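Long-range contacts in 2,3-dihydroxybenzoate-AMP ligase (Bacillus subtilis, PDB 1MDB), which belongs to the AMP-binding (ANL) family of enzymes and binds adenosine monophosphate and 2,3-dihydroxy-benzoic acid: residues Asp61-Gly66 / Glu167-Glu172; Leu30-Ala35 / Glu55-Ala60; Arg505-Glu510 / Glu527-Lys532; Ala459-Pro464 / Cys473-Pro478. All coordinates share one frame; numbering follows the deposited sequence.

Contact 1: residues Asp61-Gly66 / Glu167-Glu172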
loop_
_atom_site.group_PDB
_atom_site.type_symbol
_atom_site.label_atom_id
_atom_site.label_comp_id
_atom_site.label_asym_id
_atom_site.label_seq_id
_atom_site.Cartn_x
_atom_site.Cartn_y
_atom_site.Cartn_z
ATOM N N ASP A 61 -2.648 17.185 -20.327
ATOM C CA ASP A 61 -3.554 18.207 -20.836
ATOM C C ASP A 61 -4.292 17.644 -22.035
ATOM O O ASP A 61 -5.526 17.674 -22.105
ATOM C CB ASP A 61 -2.795 19.452 -21.295
ATOM C CG ASP A 61 -2.436 20.373 -20.161
ATOM O OD1 ASP A 61 -3.159 20.370 -19.144
ATOM O OD2 ASP A 61 -1.438 21.114 -20.298
ATOM N N ARG A 62 -3.516 17.130 -22.980
ATOM C CA ARG A 62 -4.078 16.566 -24.192
ATOM C C ARG A 62 -4.994 15.377 -23.929
ATOM O O ARG A 62 -5.945 15.149 -24.678
ATOM C CB ARG A 62 -2.956 16.167 -25.156
ATOM C CG ARG A 62 -2.188 17.356 -25.739
ATOM C CD ARG A 62 -1.090 16.904 -26.709
ATOM N NE ARG A 62 -1.611 16.218 -27.891
ATOM C CZ ARG A 62 -2.276 16.815 -28.878
ATOM N NH1 ARG A 62 -2.503 18.118 -28.830
ATOM N NH2 ARG A 62 -2.708 16.110 -29.917
ATOM N N LEU A 63 -4.721 14.615 -22.870
ATOM C CA LEU A 63 -5.563 13.458 -22.567
ATOM C C LEU A 63 -6.847 13.910 -21.877
ATOM O O LEU A 63 -7.927 13.394 -22.154
ATOM C CB LEU A 63 -4.815 12.449 -21.682
ATOM C CG LEU A 63 -5.592 11.181 -21.288
ATOM C CD1 LEU A 63 -6.072 10.462 -22.548
ATOM C CD2 LEU A 63 -4.716 10.251 -20.461
ATOM N N ALA A 64 -6.729 14.881 -20.984
ATOM C CA ALA A 64 -7.896 15.393 -20.280
ATOM C C ALA A 64 -8.930 15.838 -21.310
ATOM O O ALA A 64 -10.130 15.589 -21.156
ATOM C CB ALA A 64 -7.499 16.564 -19.383
ATOM N N ALA A 65 -8.459 16.486 -22.372
ATOM C CA ALA A 65 -9.354 16.958 -23.421
ATOM C C ALA A 65 -10.019 15.768 -24.086
ATOM O O ALA A 65 -11.212 15.808 -24.395
ATOM C CB ALA A 65 -8.580 17.786 -24.447
ATOM N N GLY A 66 -9.249 14.701 -24.301
ATOM C CA GLY A 66 -9.815 13.510 -24.913
ATOM C C GLY A 66 -10.867 12.874 -24.018
ATOM O O GLY A 66 -11.922 12.456 -24.489
ATOM N N GLU A 167 -4.466 5.546 -26.583
ATOM C CA GLU A 167 -3.625 6.390 -27.430
ATOM C C GLU A 167 -4.391 7.278 -28.405
ATOM O O GLU A 167 -3.878 8.310 -28.835
ATOM C CB GLU A 167 -2.624 5.534 -28.216
ATOM C CG GLU A 167 -3.246 4.723 -29.345
ATOM C CD GLU A 167 -2.228 3.872 -30.094
ATOM O OE1 GLU A 167 -2.623 3.167 -31.046
ATOM O OE2 GLU A 167 -1.033 3.905 -29.731
ATOM N N ASP A 168 -5.612 6.887 -28.754
ATOM C CA ASP A 168 -6.402 7.683 -29.685
ATOM C C ASP A 168 -7.255 8.755 -29.003
ATOM O O ASP A 168 -8.090 9.386 -29.645
ATOM C CB ASP A 168 -7.293 6.773 -30.548
ATOM C CG ASP A 168 -6.484 5.874 -31.479
ATOM O OD1 ASP A 168 -5.471 6.348 -32.033
ATOM O OD2 ASP A 168 -6.859 4.699 -31.670
ATOM N N LEU A 169 -7.032 8.978 -27.712
ATOM C CA LEU A 169 -7.806 9.978 -26.984
ATOM C C LEU A 169 -7.165 11.365 -26.906
ATOM O O LEU A 169 -7.864 12.376 -26.871
ATOM C CB LEU A 169 -8.121 9.472 -25.573
ATOM C CG LEU A 169 -9.166 8.358 -25.526
ATOM C CD1 LEU A 169 -9.273 7.781 -24.126
ATOM C CD2 LEU A 169 -10.499 8.919 -25.979
ATOM N N HIS A 170 -5.841 11.420 -26.883
ATOM C CA HIS A 170 -5.151 12.698 -26.810
ATOM C C HIS A 170 -5.624 13.601 -27.944
ATOM O O HIS A 170 -5.747 13.163 -29.091
ATOM C CB HIS A 170 -3.638 12.492 -26.911
ATOM C CG HIS A 170 -3.091 11.554 -25.883
ATOM N ND1 HIS A 170 -3.408 10.213 -25.860
ATOM C CD2 HIS A 170 -2.269 11.766 -24.827
ATOM C CE1 HIS A 170 -2.805 9.639 -24.834
ATOM N NE2 HIS A 170 -2.108 10.558 -24.191
ATOM N N THR A 171 -5.879 14.860 -27.613
ATOM C CA THR A 171 -6.349 15.836 -28.584
ATOM C C THR A 171 -5.886 17.229 -28.168
ATOM O O THR A 171 -5.104 17.378 -27.229
ATOM C CB THR A 171 -7.890 15.809 -28.667
ATOM O OG1 THR A 171 -8.336 16.636 -29.748
ATOM C CG2 THR A 171 -8.494 16.313 -27.372
ATOM N N GLU A 172 -6.370 18.248 -28.872
ATOM C CA GLU A 172 -6.007 19.626 -28.569
ATOM C C GLU A 172 -6.500 20.012 -27.172
ATOM O O GLU A 172 -7.655 19.773 -26.826
ATOM C CB GLU A 172 -6.621 20.567 -29.604
ATOM C CG GLU A 172 -5.981 21.934 -29.638
ATOM C CD GLU A 172 -4.481 21.838 -29.806
ATOM O OE1 GLU A 172 -4.031 20.969 -30.585
ATOM O OE2 GLU A 172 -3.753 22.628 -29.167
#

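Contact 2: residues Leu30-Ala35 / Glu55-Ala60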
loop_
_atom_site.group_PDB
_atom_site.type_symbol
_atom_site.label_atom_id
_atom_site.label_comp_id
_atom_site.label_asym_id
_atom_site.label_seq_id
_atom_site.Cartn_x
_atom_site.Cartn_y
_atom_site.Cartn_z
ATOM N N LEU A 30 0.287 21.017 -9.096
ATOM C CA LEU A 30 1.535 20.342 -8.766
ATOM C C LEU A 30 2.314 19.986 -10.030
ATOM O O LEU A 30 3.488 20.326 -10.157
ATOM C CB LEU A 30 1.223 19.087 -7.941
ATOM C CG LEU A 30 2.322 18.327 -7.201
ATOM C CD1 LEU A 30 1.676 17.272 -6.312
ATOM C CD2 LEU A 30 3.277 17.679 -8.187
ATOM N N LEU A 31 1.662 19.309 -10.971
ATOM C CA LEU A 31 2.317 18.930 -12.220
ATOM C C LEU A 31 2.666 20.151 -13.072
ATOM O O LEU A 31 3.773 20.249 -13.605
ATOM C CB LEU A 31 1.421 17.982 -13.017
ATOM C CG LEU A 31 1.861 17.559 -14.419
ATOM C CD1 LEU A 31 3.288 17.039 -14.416
ATOM C CD2 LEU A 31 0.903 16.492 -14.919
ATOM N N ARG A 32 1.724 21.083 -13.192
ATOM C CA ARG A 32 1.948 22.293 -13.985
ATOM C C ARG A 32 3.207 23.007 -13.516
ATOM O O ARG A 32 4.047 23.412 -14.324
ATOM C CB ARG A 32 0.763 23.253 -13.854
ATOM C CG ARG A 32 0.822 24.436 -14.822
ATOM C CD ARG A 32 0.634 23.970 -16.253
ATOM N NE ARG A 32 -0.730 23.507 -16.485
ATOM C CZ ARG A 32 -1.089 22.706 -17.484
ATOM N NH1 ARG A 32 -0.183 22.269 -18.346
ATOM N NH2 ARG A 32 -2.359 22.356 -17.630
ATOM N N ASP A 33 3.316 23.160 -12.201
ATOM C CA ASP A 33 4.447 23.826 -11.576
ATOM C C ASP A 33 5.766 23.100 -11.849
ATOM O O ASP A 33 6.700 23.682 -12.411
ATOM C CB ASP A 33 4.201 23.926 -10.070
ATOM C CG ASP A 33 5.205 24.819 -9.375
ATOM O OD1 ASP A 33 6.415 24.501 -9.421
ATOM O OD2 ASP A 33 4.784 25.837 -8.784
ATOM N N ARG A 34 5.842 21.829 -11.461
ATOM C CA ARG A 34 7.053 21.046 -11.670
ATOM C C ARG A 34 7.450 21.025 -13.139
ATOM O O ARG A 34 8.632 21.035 -13.471
ATOM C CB ARG A 34 6.862 19.605 -11.185
ATOM C CG ARG A 34 6.495 19.453 -9.722
ATOM C CD ARG A 34 7.517 20.118 -8.828
ATOM N NE ARG A 34 7.208 19.991 -7.405
ATOM C CZ ARG A 34 6.061 20.363 -6.855
ATOM N NH1 ARG A 34 5.103 20.881 -7.611
ATOM N NH2 ARG A 34 5.883 20.245 -5.545
ATOM N N ALA A 35 6.462 20.993 -14.024
ATOM C CA ALA A 35 6.739 20.951 -15.453
ATOM C C ALA A 35 7.362 22.245 -15.946
ATOM O O ALA A 35 8.167 22.240 -16.881
ATOM C CB ALA A 35 5.459 20.665 -16.229
ATOM N N GLU A 55 6.790 16.628 -20.656
ATOM C CA GLU A 55 6.128 15.598 -21.443
ATOM C C GLU A 55 4.842 15.122 -20.758
ATOM O O GLU A 55 3.763 15.148 -21.353
ATOM C CB GLU A 55 7.090 14.428 -21.637
ATOM C CG GLU A 55 6.454 13.128 -22.079
ATOM C CD GLU A 55 6.749 12.787 -23.521
ATOM O OE1 GLU A 55 7.771 13.273 -24.049
ATOM O OE2 GLU A 55 5.967 12.019 -24.124
ATOM N N LEU A 56 4.969 14.682 -19.508
ATOM C CA LEU A 56 3.827 14.205 -18.741
ATOM C C LEU A 56 2.775 15.309 -18.649
ATOM O O LEU A 56 1.579 15.058 -18.795
ATOM C CB LEU A 56 4.283 13.789 -17.337
ATOM C CG LEU A 56 3.206 13.319 -16.353
ATOM C CD1 LEU A 56 2.424 12.148 -16.940
ATOM C CD2 LEU A 56 3.875 12.914 -15.041
ATOM N N ASP A 57 3.241 16.532 -18.408
ATOM C CA ASP A 57 2.368 17.697 -18.305
ATOM C C ASP A 57 1.535 17.834 -19.585
ATOM O O ASP A 57 0.302 17.949 -19.535
ATOM C CB ASP A 57 3.220 18.956 -18.106
ATOM C CG ASP A 57 2.393 20.179 -17.745
ATOM O OD1 ASP A 57 2.621 21.248 -18.342
ATOM O OD2 ASP A 57 1.528 20.082 -16.854
ATOM N N THR A 58 2.214 17.805 -20.727
ATOM C CA THR A 58 1.547 17.938 -22.019
ATOM C C THR A 58 0.567 16.800 -22.312
ATOM O O THR A 58 -0.562 17.048 -22.706
ATOM C CB THR A 58 2.573 18.022 -23.175
ATOM O OG1 THR A 58 3.395 19.181 -23.002
ATOM C CG2 THR A 58 1.856 18.123 -24.521
ATOM N N ARG A 59 0.999 15.556 -22.126
ATOM C CA ARG A 59 0.127 14.417 -22.381
ATOM C C ARG A 59 -1.118 14.467 -21.490
ATOM O O ARG A 59 -2.208 14.103 -21.922
ATOM C CB ARG A 59 0.896 13.108 -22.166
ATOM C CG ARG A 59 2.133 12.993 -23.061
ATOM C CD ARG A 59 2.859 11.659 -22.917
ATOM N NE ARG A 59 2.009 10.529 -23.275
ATOM C CZ ARG A 59 2.329 9.606 -24.177
ATOM N NH1 ARG A 59 3.484 9.676 -24.816
ATOM N NH2 ARG A 59 1.493 8.610 -24.438
ATOM N N ALA A 60 -0.952 14.930 -20.255
ATOM C CA ALA A 60 -2.056 15.039 -19.309
ATOM C C ALA A 60 -3.109 16.057 -19.785
ATOM O O ALA A 60 -4.322 15.823 -19.649
ATOM C CB ALA A 60 -1.522 15.438 -17.939
HETATM O O HOH W 1 3.860 23.405 -17.232
#

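Contact 3: residues Arg505-Glu510 / Glu527-Lys532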
loop_
_atom_site.group_PDB
_atom_site.type_symbol
_atom_site.label_atom_id
_atom_site.label_comp_id
_atom_site.label_asym_id
_atom_site.label_seq_id
_atom_site.Cartn_x
_atom_site.Cartn_y
_atom_site.Cartn_z
ATOM N N ARG A 505 0.393 -26.813 15.473
ATOM C CA ARG A 505 0.543 -27.496 14.199
ATOM C C ARG A 505 1.441 -26.753 13.215
ATOM O O ARG A 505 1.451 -25.524 13.175
ATOM C CB ARG A 505 -0.840 -27.716 13.598
ATOM C CG ARG A 505 -0.840 -28.353 12.229
ATOM C CD ARG A 505 -2.222 -28.870 11.892
ATOM N NE ARG A 505 -2.281 -29.377 10.531
ATOM C CZ ARG A 505 -3.217 -30.209 10.085
ATOM N NH1 ARG A 505 -4.168 -30.634 10.901
ATOM N NH2 ARG A 505 -3.208 -30.604 8.818
ATOM N N VAL A 506 2.188 -27.511 12.420
ATOM C CA VAL A 506 3.097 -26.938 11.430
ATOM C C VAL A 506 2.776 -27.399 10.008
ATOM O O VAL A 506 2.689 -28.599 9.744
ATOM C CB VAL A 506 4.557 -27.321 11.740
ATOM C CG1 VAL A 506 5.473 -26.811 10.637
ATOM C CG2 VAL A 506 4.970 -26.745 13.095
ATOM N N GLU A 507 2.601 -26.442 9.098
ATOM C CA GLU A 507 2.307 -26.755 7.702
ATOM C C GLU A 507 3.403 -26.203 6.798
ATOM O O GLU A 507 3.707 -25.014 6.840
ATOM C CB GLU A 507 0.968 -26.150 7.276
ATOM C CG GLU A 507 -0.264 -26.807 7.860
ATOM C CD GLU A 507 -0.453 -28.234 7.395
ATOM O OE1 GLU A 507 -0.127 -28.531 6.233
ATOM O OE2 GLU A 507 -0.949 -29.056 8.187
ATOM N N PHE A 508 4.005 -27.065 5.990
ATOM C CA PHE A 508 5.044 -26.613 5.080
ATOM C C PHE A 508 4.454 -26.349 3.698
ATOM O O PHE A 508 3.702 -27.163 3.165
ATOM C CB PHE A 508 6.169 -27.641 4.998
ATOM C CG PHE A 508 6.899 -27.825 6.291
ATOM C CD1 PHE A 508 6.593 -28.889 7.132
ATOM C CD2 PHE A 508 7.852 -26.893 6.702
ATOM C CE1 PHE A 508 7.220 -29.021 8.367
ATOM C CE2 PHE A 508 8.487 -27.012 7.935
ATOM C CZ PHE A 508 8.170 -28.078 8.771
ATOM N N VAL A 509 4.773 -25.182 3.143
ATOM C CA VAL A 509 4.288 -24.787 1.824
ATOM C C VAL A 509 5.421 -24.105 1.080
ATOM O O VAL A 509 6.421 -23.710 1.687
ATOM C CB VAL A 509 3.106 -23.787 1.912
ATOM C CG1 VAL A 509 1.884 -24.459 2.538
ATOM C CG2 VAL A 509 3.532 -22.544 2.714
ATOM N N GLU A 510 5.252 -23.959 -0.230
ATOM C CA GLU A 510 6.251 -23.323 -1.073
ATOM C C GLU A 510 6.061 -21.813 -1.112
ATOM O O GLU A 510 6.995 -21.077 -1.410
ATOM C CB GLU A 510 6.180 -23.900 -2.485
ATOM C CG GLU A 510 7.095 -23.218 -3.474
ATOM C CD GLU A 510 7.081 -23.884 -4.835
ATOM O OE1 GLU A 510 5.979 -24.084 -5.397
ATOM O OE2 GLU A 510 8.179 -24.203 -5.344
ATOM N N GLU A 527 -8.419 -20.010 6.258
ATOM C CA GLU A 527 -9.347 -20.803 5.460
ATOM C C GLU A 527 -8.718 -22.124 5.061
ATOM O O GLU A 527 -9.362 -23.167 5.111
ATOM C CB GLU A 527 -9.743 -20.040 4.189
ATOM C CG GLU A 527 -10.673 -18.857 4.417
ATOM C CD GLU A 527 -10.977 -18.094 3.130
ATOM O OE1 GLU A 527 -11.123 -18.744 2.065
ATOM O OE2 GLU A 527 -11.087 -16.847 3.189
ATOM N N ALA A 528 -7.452 -22.073 4.664
ATOM C CA ALA A 528 -6.741 -23.267 4.237
ATOM C C ALA A 528 -6.552 -24.271 5.371
ATOM O O ALA A 528 -6.693 -25.470 5.154
ATOM C CB ALA A 528 -5.391 -22.885 3.633
ATOM N N ILE A 529 -6.230 -23.806 6.578
ATOM C CA ILE A 529 -6.063 -24.752 7.679
ATOM C C ILE A 529 -7.444 -25.231 8.123
ATOM O O ILE A 529 -7.633 -26.400 8.465
ATOM C CB ILE A 529 -5.290 -24.130 8.897
ATOM C CG1 ILE A 529 -5.098 -25.185 9.988
ATOM C CG2 ILE A 529 -6.050 -22.951 9.482
ATOM C CD1 ILE A 529 -4.218 -26.346 9.586
ATOM N N SER A 530 -8.415 -24.329 8.095
ATOM C CA SER A 530 -9.767 -24.675 8.504
ATOM C C SER A 530 -10.341 -25.744 7.576
ATOM O O SER A 530 -11.054 -26.646 8.021
ATOM C CB SER A 530 -10.653 -23.430 8.479
ATOM O OG SER A 530 -11.908 -23.689 9.079
ATOM N N GLU A 531 -10.019 -25.635 6.287
ATOM C CA GLU A 531 -10.485 -26.583 5.277
ATOM C C GLU A 531 -9.831 -27.948 5.464
ATOM O O GLU A 531 -10.485 -28.974 5.321
ATOM C CB GLU A 531 -10.175 -26.063 3.869
ATOM C CG GLU A 531 -11.038 -24.888 3.419
ATOM C CD GLU A 531 -10.423 -24.126 2.250
ATOM O OE1 GLU A 531 -9.945 -24.777 1.293
ATOM O OE2 GLU A 531 -10.421 -22.874 2.286
ATOM N N LYS A 532 -8.535 -27.959 5.770
ATOM C CA LYS A 532 -7.840 -29.221 5.977
ATOM C C LYS A 532 -8.465 -29.951 7.159
ATOM O O LYS A 532 -8.731 -31.150 7.083
ATOM C CB LYS A 532 -6.352 -28.989 6.234
ATOM C CG LYS A 532 -5.590 -28.505 5.020
ATOM C CD LYS A 532 -4.097 -28.454 5.291
ATOM C CE LYS A 532 -3.329 -28.027 4.046
ATOM N NZ LYS A 532 -1.863 -27.872 4.297
#

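Contact 4: residues Ala459-Pro464 / Cys473-Pro478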
loop_
_atom_site.group_PDB
_atom_site.type_symbol
_atom_site.label_atom_id
_atom_site.label_comp_id
_atom_site.label_asym_id
_atom_site.label_seq_id
_atom_site.Cartn_x
_atom_site.Cartn_y
_atom_site.Cartn_z
ATOM N N ALA A 459 4.276 -17.821 8.801
ATOM C CA ALA A 459 3.030 -17.115 9.072
ATOM C C ALA A 459 2.207 -18.012 9.991
ATOM O O ALA A 459 1.816 -19.116 9.614
ATOM C CB ALA A 459 2.280 -16.843 7.792
ATOM N N MET A 460 1.955 -17.533 11.202
ATOM C CA MET A 460 1.201 -18.298 12.192
ATOM C C MET A 460 -0.224 -17.797 12.323
ATOM O O MET A 460 -0.458 -16.606 12.561
ATOM C CB MET A 460 1.914 -18.212 13.538
ATOM C CG MET A 460 1.191 -18.866 14.699
ATOM S SD MET A 460 2.199 -18.701 16.186
ATOM C CE MET A 460 1.512 -19.959 17.226
ATOM N N VAL A 461 -1.178 -18.715 12.192
ATOM C CA VAL A 461 -2.581 -18.352 12.288
ATOM C C VAL A 461 -3.367 -19.269 13.217
ATOM O O VAL A 461 -2.902 -20.345 13.615
ATOM C CB VAL A 461 -3.252 -18.359 10.882
ATOM C CG1 VAL A 461 -2.480 -17.439 9.933
ATOM C CG2 VAL A 461 -3.286 -19.761 10.319
ATOM N N SER A 462 -4.564 -18.832 13.577
ATOM C CA SER A 462 -5.410 -19.632 14.439
ATOM C C SER A 462 -6.084 -20.713 13.599
ATOM O O SER A 462 -6.185 -20.594 12.373
ATOM C CB SER A 462 -6.490 -18.758 15.062
ATOM O OG SER A 462 -7.375 -18.303 14.058
ATOM N N MET A 463 -6.514 -21.776 14.269
ATOM C CA MET A 463 -7.241 -22.866 13.625
ATOM C C MET A 463 -8.261 -23.319 14.660
ATOM O O MET A 463 -8.006 -23.254 15.865
ATOM C CB MET A 463 -6.318 -24.028 13.238
ATOM C CG MET A 463 -5.787 -24.870 14.401
ATOM S SD MET A 463 -4.767 -26.250 13.805
ATOM C CE MET A 463 -4.506 -27.191 15.321
ATOM N N PRO A 464 -9.436 -23.771 14.204
ATOM C CA PRO A 464 -10.524 -24.239 15.073
ATOM C C PRO A 464 -10.184 -25.435 15.976
ATOM O O PRO A 464 -9.405 -26.307 15.606
ATOM C CB PRO A 464 -11.638 -24.589 14.077
ATOM C CG PRO A 464 -11.342 -23.692 12.889
ATOM C CD PRO A 464 -9.842 -23.801 12.787
ATOM N N CYS A 473 -1.606 -22.740 14.252
ATOM C CA CYS A 473 -0.954 -23.411 13.129
ATOM C C CYS A 473 0.003 -22.436 12.468
ATOM O O CYS A 473 -0.380 -21.305 12.163
ATOM C CB CYS A 473 -1.990 -23.855 12.094
ATOM S SG CYS A 473 -1.294 -24.722 10.663
ATOM N N VAL A 474 1.248 -22.850 12.261
ATOM C CA VAL A 474 2.213 -21.977 11.595
ATOM C C VAL A 474 2.577 -22.526 10.224
ATOM O O VAL A 474 2.985 -23.682 10.093
ATOM C CB VAL A 474 3.532 -21.797 12.410
ATOM C CG1 VAL A 474 4.245 -23.138 12.611
ATOM C CG2 VAL A 474 4.447 -20.844 11.675
ATOM N N PHE A 475 2.409 -21.710 9.190
ATOM C CA PHE A 475 2.778 -22.149 7.851
ATOM C C PHE A 475 4.234 -21.745 7.656
ATOM O O PHE A 475 4.604 -20.598 7.864
ATOM C CB PHE A 475 1.882 -21.496 6.796
ATOM C CG PHE A 475 0.485 -22.039 6.775
ATOM C CD1 PHE A 475 -0.428 -21.689 7.766
ATOM C CD2 PHE A 475 0.083 -22.922 5.769
ATOM C CE1 PHE A 475 -1.726 -22.211 7.762
ATOM C CE2 PHE A 475 -1.213 -23.451 5.753
ATOM C CZ PHE A 475 -2.115 -23.096 6.749
ATOM N N ILE A 476 5.064 -22.705 7.283
ATOM C CA ILE A 476 6.481 -22.450 7.079
ATOM C C ILE A 476 6.877 -22.670 5.618
ATOM O O ILE A 476 6.439 -23.632 4.981
ATOM C CB ILE A 476 7.336 -23.410 7.941
ATOM C CG1 ILE A 476 7.035 -23.206 9.432
ATOM C CG2 ILE A 476 8.807 -23.209 7.635
ATOM C CD1 ILE A 476 7.472 -21.856 9.984
ATOM N N ILE A 477 7.687 -21.762 5.088
ATOM C CA ILE A 477 8.207 -21.901 3.737
ATOM C C ILE A 477 9.644 -22.337 3.990
ATOM O O ILE A 477 10.455 -21.563 4.502
ATOM C CB ILE A 477 8.191 -20.569 2.964
ATOM C CG1 ILE A 477 6.744 -20.165 2.646
ATOM C CG2 ILE A 477 8.988 -20.716 1.676
ATOM C CD1 ILE A 477 6.604 -18.784 2.011
ATOM N N PRO A 478 9.966 -23.601 3.665
ATOM C CA PRO A 478 11.295 -24.186 3.849
ATOM C C PRO A 478 12.390 -23.502 3.052
ATOM O O PRO A 478 12.199 -23.159 1.889
ATOM C CB PRO A 478 11.104 -25.635 3.395
ATOM C CG PRO A 478 9.644 -25.876 3.561
ATOM C CD PRO A 478 9.049 -24.590 3.077
#

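Contact 1: residues Asp61-Gly66 / Glu167-Glu172
Arg62 O on the helix takes the N-H of Thr171 from the loop, with Thr171 N at 2.9 Å from Arg62 O and an angle of 158° at the hydrogen, the donor standing above the carbonyl plane. The same oxygen meets the CA-H of His170 and accepts a weak helical bond from Gly66 N. The Arg62 side chain, bent at its third torsion, lays one face of its guanidinium over Thr171 O, offset toward the rim; at its edge, NH1 makes a long salt bridge to Glu172 OE1, 3.7 Å away. Beyond this, Leu63 CD1 sits over one face of the His170 ring, 4.2 Å from its centroid and 15° off the normal, a CH-pi contact. Leu63 CD1 also touches Leu169 CB at 3.8 Å. Thr171 CG2 presses tightly on Ala65 CB, at 3.3 Å. Gly66, with no side chain, lets Leu169 O come within 3.0 Å of Gly66 CA. His170 is positioned by a hydrogen bond between its NE2 and Glu90 OE1 of helix 86-98, and Leu63 packs on Glu90 and Ala94. The 167-172 loop, which leads from strand 164-165 toward strand 184-189, thus runs across helix 53-70, and both Leu63 and His170 also meet helix 86-98.

Contact 2: residues Leu30-Ala35 / Glu55-Ala60
Leu31 spreads its branches over Asp57 and its helical neighbours: Leu31 CG lies 3.5 Å from Asp57 OD2, while Leu31 CD2 reaches Ala60 CB at 4.0 Å and also approaches Leu56 CG. Leu31 CG stands anti to its own backbone N, which carries it toward the partner helix. One turn on, Ala35 CB meets Asp57 CB at 3.4 Å, so the aliphatic part of Asp57 is packed against alanine and leucine while its carboxylate turns to polar partners. Arg32 starts out pointing away, but bends at its second and third torsions bring its end back. Its NH1 makes a salt bridge to Asp57 OD1 at 3.0 Å, a weak hydrogen bond with an angle of 128° at the hydrogen, the guanidinium and carboxylate planes standing 72° apart. A water donates to Asp57 OD1 (2.7 Å from the water oxygen) and to Arg32 O (2.9 Å from the water oxygen), tying the carboxylate to the opposite backbone. Both ions have further partners, Arg32 NH1 binding Asp61 and Asp57 OD2 binding Arg97 of helix 86-98. The two acids probably offset the closeness of the arginines Arg32 and Arg97. Leu31 packs on Phe93 of that same helix. The segment axes pass at 9.2 Å, running at 138° to one another. Helices 27-38 and 53-70 flank the antiparallel strands 42-46 and 49-52 in sequence, giving a helix-strand-strand-helix unit at one margin of the large mixed sheet in the AMP-binding region.

Contact 3: residues Arg505-Glu510 / Glu527-Lys532
Ile529 brings its CD1 over one face of the Arg505 guanidinium, offset toward the rim, with Ile529 CD1 3.7 Å from Arg505 NE. The two side chains slide past each other in opposite directions. Ile529 CG1 lies anti to the backbone N, and the bend at the second torsion (65°) sets CD1 on the arginine; CD1 also reaches Glu507 CG at 4.3 Å. Ile529, which is buried, also touches Cys473 and Met463 of the other two strands of the sheet. One turn later Lys532 runs out from the helix, extended beyond CG, and meets Glu507 tip to tip: Lys532 NZ donates to Glu507 OE1 at 2.7 Å, coming from above the carboxylate plane. On the way Lys532 CD passes 4.2 Å from Arg505 NH2. The other carboxylate oxygen is gripped side-on by the arginine, Arg505 NE lying 2.7 Å and Arg505 NH2 2.8 Å from Glu507 OE2. Glu507 OE2 receives NE on its anti lone pair, whereas NH2 arrives on the syn side, 32° out of the carboxylate plane. With a cation on each oxygen, Glu507 probably eases the repulsion between Arg505 NH2 and Lys532 NZ, which stand 5.5 Å apart. The three residues form a salt-bridge network, with Ile529 as the apolar part of the junction. The axes of strand 505-508 and of the 527-532 segment of helix 522-534 stand at 109°, the helix packing across the three-stranded sheet of the small C-terminal domain, an alpha/beta unit of the ANL family.

Contact 4: residues Ala459-Pro464 / Cys473-Pro478
Val461 N donates to Cys473 O at 2.7 Å in the antiparallel beta hairpin formed by strands 455-465 and 469-478. The return bond, Cys473 N to Val461 O at 2.8 Å, is straight, with 173° at the hydrogen. Two residues away, Phe475 N gives its hydrogen to Ala459 O at 2.7 Å, and Ala459 N reciprocates to Phe475 O. Between these two hydrogen-bonded pairs lies the non-hydrogen-bonded pair Met460 and Val474, whose CA atoms are 3.9 Å apart and whose side chains share one face of the sheet, Met460 CB meeting Val474 CB at 4.1 Å. Ala459, Val461, Cys473 and Phe475 occupy the other face. There helix 522-534 covers Ala459 through Leu525 and Cys473 through Ile529. Met463 CG takes the crowded position between the backbone N and the carbonyl carbon (chi1 72°), and from there the extended chain carries SD to within 4.0 Å of Cys473 CB on the neighbouring strand. On its far side, strand 469-478 pairs with strand 505-508, completing the three-stranded sheet. Val461 and Phe475, though not a facing pair, meet diagonally: a methyl abuts the rim of the phenyl ring, with Val461 CG2 3.9 Å from Phe475 CE1, and Ala459 O lies at that ring's edge in its plane.

How the contacts relate
Contacts 1 and 2 share helix 53-70 and touch directly, with the Asp61 to Arg32 salt bridge joining them. Contacts 3 and 4 lie on the opposite side of the chain's centre, with centres only about 6 Å apart, and draw on the same three-stranded sheet. Contacts 2 and 4 are the buried pair: the first is a helix packing around a charged carboxylate, the second a backbone-bonded hairpin with apolar side chains. Contacts 1 and 3 are partly buried and involve ion pairs, a long one in contact 1 and a close network in contact 3. The centres of contacts 1 and 3 are about 51 Å apart.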